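Local coordinates for protein short chain alcohol dehydrogenase-related dehydrogenase (PDB 3TPC) that probably acts as an oxidoreductase of the short-chain dehydrogenase/reductase family, built on a Rossmann-type parallel sheet, at residues Asn147-Ala152 with Thr190-Ile195; Leu85-Gly90 with Gly143-Thr148; Gly169-Thr174 with Gly243-Leu248. All coordinates share one frame; numbering follows the deposited sequence.

Contact 1: residues Asn147-Ala152 with Thr190-Ile195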
loop_
_atom_site.group_PDB
_atom_site.type_symbol
_atom_site.label_atom_id
_atom_site.label_comp_id
_atom_site.label_asym_id
_atom_site.label_seq_id
_atom_site.Cartn_x
_atom_site.Cartn_y
_atom_site.Cartn_z
ATOM N N ASN D 147 6.551 -14.435 -9.364
ATOM C CA ASN D 147 5.452 -14.116 -10.263
ATOM C C ASN D 147 5.600 -12.774 -10.955
ATOM O O ASN D 147 6.281 -11.858 -10.470
ATOM C CB ASN D 147 4.137 -14.194 -9.530
ATOM C CG ASN D 147 3.952 -15.518 -8.802
ATOM O OD1 ASN D 147 3.698 -15.538 -7.607
ATOM N ND2 ASN D 147 4.090 -16.605 -9.494
ATOM N N THR D 148 4.907 -12.647 -12.073
ATOM C CA THR D 148 4.945 -11.411 -12.798
ATOM C C THR D 148 3.599 -10.781 -12.716
ATOM O O THR D 148 2.636 -11.306 -13.269
ATOM C CB THR D 148 5.310 -11.637 -14.295
ATOM O OG1 THR D 148 6.564 -12.341 -14.366
ATOM C CG2 THR D 148 5.428 -10.329 -14.964
ATOM N N ALA D 149 3.529 -9.658 -12.011
ATOM C CA ALA D 149 2.281 -8.903 -11.896
ATOM C C ALA D 149 2.461 -7.740 -12.841
ATOM O O ALA D 149 2.864 -7.918 -14.001
ATOM C CB ALA D 149 2.078 -8.400 -10.441
ATOM N N SER D 150 2.222 -6.538 -12.353
ATOM C CA SER D 150 2.466 -5.351 -13.158
ATOM C C SER D 150 2.122 -4.129 -12.340
ATOM O O SER D 150 1.278 -4.181 -11.442
ATOM C CB SER D 150 1.581 -5.347 -14.421
ATOM O OG SER D 150 1.117 -4.041 -14.710
ATOM N N ILE D 151 2.718 -3.023 -12.701
ATOM C CA ILE D 151 2.396 -1.714 -12.102
ATOM C C ILE D 151 0.910 -1.319 -12.255
ATOM O O ILE D 151 0.395 -0.502 -11.542
ATOM C CB ILE D 151 3.408 -0.658 -12.742
ATOM C CG1 ILE D 151 4.255 -0.081 -11.675
ATOM C CG2 ILE D 151 2.820 0.360 -13.605
ATOM C CD1 ILE D 151 5.264 -1.068 -11.240
ATOM N N ALA D 152 0.226 -1.892 -13.204
ATOM C CA ALA D 152 -1.192 -1.633 -13.362
ATOM C C ALA D 152 -1.961 -2.210 -12.165
ATOM O O ALA D 152 -3.079 -1.804 -11.908
ATOM C CB ALA D 152 -1.671 -2.235 -14.629
ATOM N N THR D 190 6.869 -11.576 -6.033
ATOM C CA THR D 190 6.215 -11.068 -7.232
ATOM C C THR D 190 6.921 -9.773 -7.626
ATOM O O THR D 190 7.282 -8.962 -6.752
ATOM C CB THR D 190 4.706 -10.770 -7.000
ATOM O OG1 THR D 190 4.031 -11.996 -6.688
ATOM C CG2 THR D 190 4.034 -10.186 -8.253
ATOM N N ILE D 191 7.205 -9.645 -8.925
ATOM C CA ILE D 191 7.723 -8.412 -9.489
ATOM C C ILE D 191 6.608 -7.685 -10.188
ATOM O O ILE D 191 5.888 -8.286 -10.990
ATOM C CB ILE D 191 8.825 -8.680 -10.626
ATOM C CG1 ILE D 191 10.083 -9.314 -10.073
ATOM C CG2 ILE D 191 9.265 -7.357 -11.249
ATOM C CD1 ILE D 191 11.040 -9.912 -11.183
ATOM N N ALA D 192 6.517 -6.386 -9.988
ATOM C CA ALA D 192 5.541 -5.631 -10.741
ATOM C C ALA D 192 6.285 -4.735 -11.699
ATOM O O ALA D 192 6.767 -3.673 -11.304
ATOM C CB ALA D 192 4.675 -4.813 -9.804
ATOM N N PRO D 193 6.447 -5.175 -12.949
ATOM C CA PRO D 193 7.198 -4.388 -13.933
ATOM C C PRO D 193 6.398 -3.205 -14.437
ATOM O O PRO D 193 5.194 -3.261 -14.427
ATOM C CB PRO D 193 7.378 -5.377 -15.098
ATOM C CG PRO D 193 6.282 -6.368 -14.925
ATOM C CD PRO D 193 6.138 -6.532 -13.467
ATOM N N GLY D 194 7.089 -2.144 -14.850
ATOM C CA GLY D 194 6.497 -1.015 -15.554
ATOM C C GLY D 194 6.614 -1.247 -17.059
ATOM O O GLY D 194 6.378 -2.353 -17.527
ATOM N N ILE D 195 6.991 -0.223 -17.810
ATOM C CA ILE D 195 6.966 -0.326 -19.247
ATOM C C ILE D 195 8.248 -0.951 -19.727
ATOM O O ILE D 195 9.310 -0.368 -19.531
ATOM C CB ILE D 195 7.023 1.011 -19.922
ATOM C CG1 ILE D 195 5.792 1.833 -19.643
ATOM C CG2 ILE D 195 7.115 0.781 -21.467
ATOM C CD1 ILE D 195 6.025 3.275 -20.007
HETATM O O HOH W 1 3.305 -3.749 -16.806
#
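Pro193 O takes two donors, the backbone N of Ile151 at 3.0 Å and an ordered water whose oxygen lies 3.1 Å from it. The grip comes where two neighbouring parallel strands of the Rossmann-type sheet, 143-148 and 186-193, run out at their C-terminal ends. Further back the strands pair regularly: Ile191 N donates to Asn147 O, and Ala149 N returns the bond to Ile191 O at 2.9 Å. Ile151 N still finds its carbonyl after the chain has left the strand, but approaches 34° out of the carbonyl plane.

The water that binds Pro193 O also meets Ser150 OG, 3.0 Å from its oxygen. Ser150 OG accepts as well from Ala152 N over 2.8 Å, a capping bond at the turn into helix 152-155, so its hydroxyl is tied directly to the turn and, through the water, to the neighbouring strand. Its place after strand 143-148, against Tyr163 of helix 161-181, is consistent with the active-site serine of this family.

Small side chains suit the face beneath helix 161-181. Thr190 has CG2 anti to its backbone N (OG1 chi1 -64°), which sends the methyl close against Ala149 CB at 3.4 Å. Thr190 OG1 turns instead to Asn147 CB, 3.6 Å away, and is buried with no polar partner in the model. On the other face Ile191 packs under helix 225-237, while the methyl of Thr148 crosses the ring of Pro193 at about a right angle. Proline has no N-H to offer the adjoining strand; its ring carbon CD rests 3.6 Å from Ala149 O.

Contact 2: residues Leu85-Gly90 with Gly143-Thr148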
loop_
_atom_site.group_PDB
_atom_site.type_symbol
_atom_site.label_atom_id
_atom_site.label_comp_id
_atom_site.label_asym_id
_atom_site.label_seq_id
_atom_site.Cartn_x
_atom_site.Cartn_y
_atom_site.Cartn_z
ATOM N N LEU D 85 10.077 -21.787 -10.253
ATOM C CA LEU D 85 9.006 -21.450 -11.148
ATOM C C LEU D 85 9.074 -19.946 -11.317
ATOM O O LEU D 85 9.118 -19.229 -10.297
ATOM C CB LEU D 85 7.650 -21.910 -10.616
ATOM C CG LEU D 85 6.455 -21.471 -11.486
ATOM C CD1 LEU D 85 6.415 -22.143 -12.881
ATOM C CD2 LEU D 85 5.116 -21.617 -10.806
ATOM N N VAL D 86 9.175 -19.487 -12.593
ATOM C CA VAL D 86 9.010 -18.088 -12.975
ATOM C C VAL D 86 7.780 -17.937 -13.895
ATOM O O VAL D 86 7.774 -18.433 -15.037
ATOM C CB VAL D 86 10.245 -17.470 -13.689
ATOM C CG1 VAL D 86 10.124 -15.936 -13.702
ATOM C CG2 VAL D 86 11.585 -17.859 -13.003
ATOM N N ASN D 87 6.732 -17.283 -13.400
ATOM C CA ASN D 87 5.492 -17.110 -14.167
ATOM C C ASN D 87 5.597 -15.837 -14.978
ATOM O O ASN D 87 5.573 -14.701 -14.422
ATOM C CB ASN D 87 4.251 -17.059 -13.261
ATOM C CG ASN D 87 3.972 -18.378 -12.543
ATOM O OD1 ASN D 87 4.171 -18.478 -11.339
ATOM N ND2 ASN D 87 3.475 -19.383 -13.266
ATOM N N CYS D 88 5.740 -16.003 -16.286
ATOM C CA CYS D 88 5.749 -14.839 -17.184
ATOM C C CYS D 88 4.666 -14.849 -18.235
ATOM O O CYS D 88 4.545 -13.872 -18.944
ATOM C CB CYS D 88 7.104 -14.592 -17.857
ATOM S SG CYS D 88 8.474 -14.390 -16.753
ATOM N N ALA D 89 3.880 -15.913 -18.361
ATOM C CA ALA D 89 2.735 -15.904 -19.300
ATOM C C ALA D 89 1.730 -14.803 -18.947
ATOM O O ALA D 89 1.372 -14.627 -17.770
ATOM C CB ALA D 89 2.035 -17.229 -19.305
ATOM N N GLY D 90 1.233 -14.092 -19.945
ATOM C CA GLY D 90 0.330 -13.000 -19.645
ATOM C C GLY D 90 -0.117 -12.283 -20.864
ATOM O O GLY D 90 0.581 -12.328 -21.884
ATOM N N GLY D 143 12.346 -24.286 -2.845
ATOM C CA GLY D 143 11.950 -23.571 -4.082
ATOM C C GLY D 143 11.878 -22.072 -4.022
ATOM O O GLY D 143 11.880 -21.481 -2.942
ATOM N N VAL D 144 11.846 -21.456 -5.197
ATOM C CA VAL D 144 11.585 -20.031 -5.386
ATOM C C VAL D 144 10.534 -19.930 -6.487
ATOM O O VAL D 144 10.715 -20.479 -7.602
ATOM C CB VAL D 144 12.757 -19.300 -6.015
ATOM C CG1 VAL D 144 12.671 -17.770 -5.776
ATOM C CG2 VAL D 144 14.001 -19.859 -5.533
ATOM N N ILE D 145 9.474 -19.207 -6.188
ATOM C CA ILE D 145 8.474 -18.922 -7.167
ATOM C C ILE D 145 8.506 -17.398 -7.319
ATOM O O ILE D 145 8.340 -16.686 -6.353
ATOM C CB ILE D 145 7.088 -19.438 -6.661
ATOM C CG1 ILE D 145 7.139 -20.970 -6.538
ATOM C CG2 ILE D 145 5.930 -18.935 -7.559
ATOM C CD1 ILE D 145 5.828 -21.690 -5.959
ATOM N N VAL D 146 8.759 -16.924 -8.532
ATOM C CA VAL D 146 8.635 -15.535 -8.826
ATOM C C VAL D 146 7.445 -15.344 -9.748
ATOM O O VAL D 146 7.355 -15.981 -10.843
ATOM C CB VAL D 146 9.897 -14.986 -9.543
ATOM C CG1 VAL D 146 9.805 -13.507 -9.688
ATOM C CG2 VAL D 146 11.151 -15.340 -8.745
ATOM N N ASN D 147 6.551 -14.435 -9.364
ATOM C CA ASN D 147 5.452 -14.116 -10.263
ATOM C C ASN D 147 5.600 -12.774 -10.955
ATOM O O ASN D 147 6.281 -11.858 -10.470
ATOM C CB ASN D 147 4.137 -14.194 -9.530
ATOM C CG ASN D 147 3.952 -15.518 -8.802
ATOM O OD1 ASN D 147 3.698 -15.538 -7.607
ATOM N ND2 ASN D 147 4.090 -16.605 -9.494
ATOM N N THR D 148 4.907 -12.647 -12.073
ATOM C CA THR D 148 4.945 -11.411 -12.798
ATOM C C THR D 148 3.599 -10.781 -12.716
ATOM O O THR D 148 2.636 -11.306 -13.269
ATOM C CB THR D 148 5.310 -11.637 -14.295
ATOM O OG1 THR D 148 6.564 -12.341 -14.366
ATOM C CG2 THR D 148 5.428 -10.329 -14.964
HETATM O O HOH W 2 0.587 -12.989 -15.055
#
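Leu85 to Asn87 run alongside Val144 to Asn147 as parallel strands, with axes 4.8 Å apart and only 4° from alignment. Leu85 bonds both ways: its N donates to Val144 O at 3.0 Å, and its O accepts from Val146 N at 2.9 Å. Asn87 N then donates to Val146 O, also at 2.9 Å, completing the ladder at the middle of the Rossmann-type sheet.

The side chains alternate between two helical layers. Val86 and Val146 lie under helix 225-237, with Val86 CG1 4.3 Å from Val146 CB; beta-branched residues suit an extended backbone and present an apolar surface to that helix. Leu85 and Ile145 share the other face, meeting through Leu85 CB and Ile145 CG1 at 4.2 Å. Farther along that face Asn87 and Asn147 lie side by side and point the same way, their amide planes 29° apart and Asn87 OD1 2.6 Å from Asn147 ND2. Asn87 also touches Thr120 and Met123 of helix 106-132.

At the strand end Thr148 carries OG1 beside its own backbone N, anti to the carbonyl carbon (chi1 -56°), from where the hydroxyl donates to Asn87 O over 2.6 Å. Tyr228 OH of helix 225-237 is also hydrogen-bonded to Thr148 OG1. A valine in place of Thr148 would probably leave Asn87 O without this donor and Tyr228 OH without its mate, loosening the tie between the two strand ends.

Asn87 to Gly90, Asn-Cys-Ala-Gly, correspond to the Asn-Asn-Ala-Gly motif that steadies the central sheet in this family. Here a side-chain hydroxyl carries the link past the last regular backbone bond, so polar chemistry joins the two strands where they give way to loops.

Contact 3: residues Gly169-Thr174 with Gly243-Leu248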
loop_
_atom_site.group_PDB
_atom_site.type_symbol
_atom_site.label_atom_id
_atom_site.label_comp_id
_atom_site.label_asym_id
_atom_site.label_seq_id
_atom_site.Cartn_x
_atom_site.Cartn_y
_atom_site.Cartn_z
ATOM N N GLY D 169 -4.786 -9.444 -8.549
ATOM C CA GLY D 169 -4.979 -10.789 -8.073
ATOM C C GLY D 169 -3.656 -11.449 -7.790
ATOM O O GLY D 169 -3.451 -12.053 -6.691
ATOM N N VAL D 170 -2.735 -11.326 -8.757
ATOM C CA VAL D 170 -1.431 -11.989 -8.660
ATOM C C VAL D 170 -0.611 -11.411 -7.529
ATOM O O VAL D 170 -0.000 -12.148 -6.750
ATOM C CB VAL D 170 -0.648 -11.907 -10.027
ATOM C CG1 VAL D 170 0.901 -12.245 -9.873
ATOM C CG2 VAL D 170 -1.271 -12.828 -11.012
ATOM N N ALA D 171 -0.551 -10.080 -7.483
ATOM C CA ALA D 171 0.097 -9.383 -6.371
ATOM C C ALA D 171 -0.496 -9.854 -5.024
ATOM O O ALA D 171 0.237 -10.134 -4.120
ATOM C CB ALA D 171 -0.052 -7.804 -6.528
ATOM N N ALA D 172 -1.818 -9.895 -4.881
ATOM C CA ALA D 172 -2.404 -10.230 -3.577
ATOM C C ALA D 172 -2.162 -11.693 -3.166
ATOM O O ALA D 172 -2.249 -12.054 -1.983
ATOM C CB ALA D 172 -3.916 -9.914 -3.569
ATOM N N LEU D 173 -1.848 -12.536 -4.152
ATOM C CA LEU D 173 -1.658 -13.955 -3.894
ATOM C C LEU D 173 -0.327 -14.176 -3.165
ATOM O O LEU D 173 -0.114 -15.158 -2.440
ATOM C CB LEU D 173 -1.687 -14.713 -5.226
ATOM C CG LEU D 173 -1.728 -16.229 -5.339
ATOM C CD1 LEU D 173 -3.092 -16.819 -4.942
ATOM C CD2 LEU D 173 -1.430 -16.522 -6.801
ATOM N N THR D 174 0.579 -13.239 -3.327
ATOM C CA THR D 174 1.940 -13.581 -2.997
ATOM C C THR D 174 2.207 -13.869 -1.504
ATOM O O THR D 174 2.770 -14.933 -1.131
ATOM C CB THR D 174 2.958 -12.667 -3.723
ATOM O OG1 THR D 174 3.990 -12.266 -2.834
ATOM C CG2 THR D 174 2.334 -11.536 -4.246
ATOM N N GLY D 243 7.526 -13.071 0.145
ATOM C CA GLY D 243 6.179 -12.478 0.385
ATOM C C GLY D 243 5.986 -11.046 -0.122
ATOM O O GLY D 243 5.068 -10.341 0.356
ATOM N N GLU D 244 6.827 -10.596 -1.063
ATOM C CA GLU D 244 6.789 -9.157 -1.446
ATOM C C GLU D 244 6.598 -8.902 -2.928
ATOM O O GLU D 244 6.800 -9.783 -3.759
ATOM C CB GLU D 244 8.048 -8.451 -0.908
ATOM C CG GLU D 244 8.512 -7.159 -1.584
ATOM C CD GLU D 244 7.859 -5.865 -1.065
ATOM O OE1 GLU D 244 6.623 -5.842 -0.899
ATOM O OE2 GLU D 244 8.565 -4.840 -0.860
ATOM N N VAL D 245 6.118 -7.699 -3.222
ATOM C CA VAL D 245 5.898 -7.233 -4.550
ATOM C C VAL D 245 6.908 -6.107 -4.821
ATOM O O VAL D 245 6.880 -5.071 -4.168
ATOM C CB VAL D 245 4.472 -6.685 -4.709
ATOM C CG1 VAL D 245 4.247 -6.228 -6.138
ATOM C CG2 VAL D 245 3.432 -7.776 -4.355
ATOM N N ILE D 246 7.795 -6.320 -5.793
ATOM C CA ILE D 246 8.774 -5.304 -6.095
ATOM C C ILE D 246 8.389 -4.607 -7.350
ATOM O O ILE D 246 8.222 -5.266 -8.387
ATOM C CB ILE D 246 10.156 -5.915 -6.244
ATOM C CG1 ILE D 246 10.473 -6.706 -4.969
ATOM C CG2 ILE D 246 11.225 -4.813 -6.461
ATOM C CD1 ILE D 246 11.617 -7.691 -5.076
ATOM N N ARG D 247 8.227 -3.289 -7.280
ATOM C CA ARG D 247 7.995 -2.493 -8.496
ATOM C C ARG D 247 9.319 -2.364 -9.253
ATOM O O ARG D 247 10.375 -2.027 -8.674
ATOM C CB ARG D 247 7.398 -1.093 -8.236
ATOM C CG ARG D 247 6.037 -1.074 -7.405
ATOM C CD ARG D 247 5.579 0.365 -7.087
ATOM N NE ARG D 247 5.413 1.149 -8.317
ATOM C CZ ARG D 247 4.245 1.547 -8.810
ATOM N NH1 ARG D 247 3.126 1.274 -8.152
ATOM N NH2 ARG D 247 4.197 2.251 -9.941
ATOM N N LEU D 248 9.255 -2.664 -10.548
ATOM C CA LEU D 248 10.454 -2.533 -11.400
ATOM C C LEU D 248 10.117 -1.603 -12.543
ATOM O O LEU D 248 9.697 -2.070 -13.627
ATOM C CB LEU D 248 10.886 -3.913 -11.913
ATOM C CG LEU D 248 12.272 -3.915 -12.537
ATOM C CD1 LEU D 248 13.340 -3.355 -11.598
ATOM C CD2 LEU D 248 12.616 -5.314 -13.056
#
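Thr174 and Val245 bury the most surface where helix 161-181 lies against strand 245-248, the outermost strand of the Rossmann-type sheet on this side within this chain. The exact rotation of Thr174 is doubtful, because its methyl crowds the backbone of its own helix in the model; as placed, its side chain crosses that of Val245 obliquely. Val245 carries CG1 anti to its backbone N (chi1 -179°), which turns the other methyl, CG2, to the helix, where it meets Ala171 and, as modelled, Thr174, nearly one helical turn farther on. Short side chains on the helix allow the strand to come close, and a branched valine reaches across to them.

In the modelled position Thr174 OG1 lies near the Gly243-Glu244 peptide, 3.6 Å from Gly243 C, and is buried without a polar partner. Gly243 has a positive phi (68°), readily adopted by a residue without a side chain, and its turn brings the chain into the strand.

Glu244 points away from the helix, and its OE2 accepts from Arg247 N of the second subunit, a bond that links this strand to its copy there. The sound part of the helix contact is apolar: Ala171 CB stands 4.1 Å from Val245 CG2.

How the contacts relate
Contacts 1 and 2 are buried strand pairings that share strand 143-148, contact 2 on one flank near the chain's centre and contact 1 on the other. Contact 3 is only partly buried, and joins a helix to the sheet's outermost strand within this chain through small apolar side chains. Strand 186-193 links it to contact 1: Ala192 probably bonds through its backbone to Ile246 and Leu248. Helix 161-181 spans the face above, with Val170 packing on Asn147. Backbone bonds dominate contacts 1 and 2, supplemented by a threonine hydroxyl in contact 2 and by a serine-bound water in contact 1, while contact 3 relies on van der Waals packing and leaves its polar edge to the second subunit.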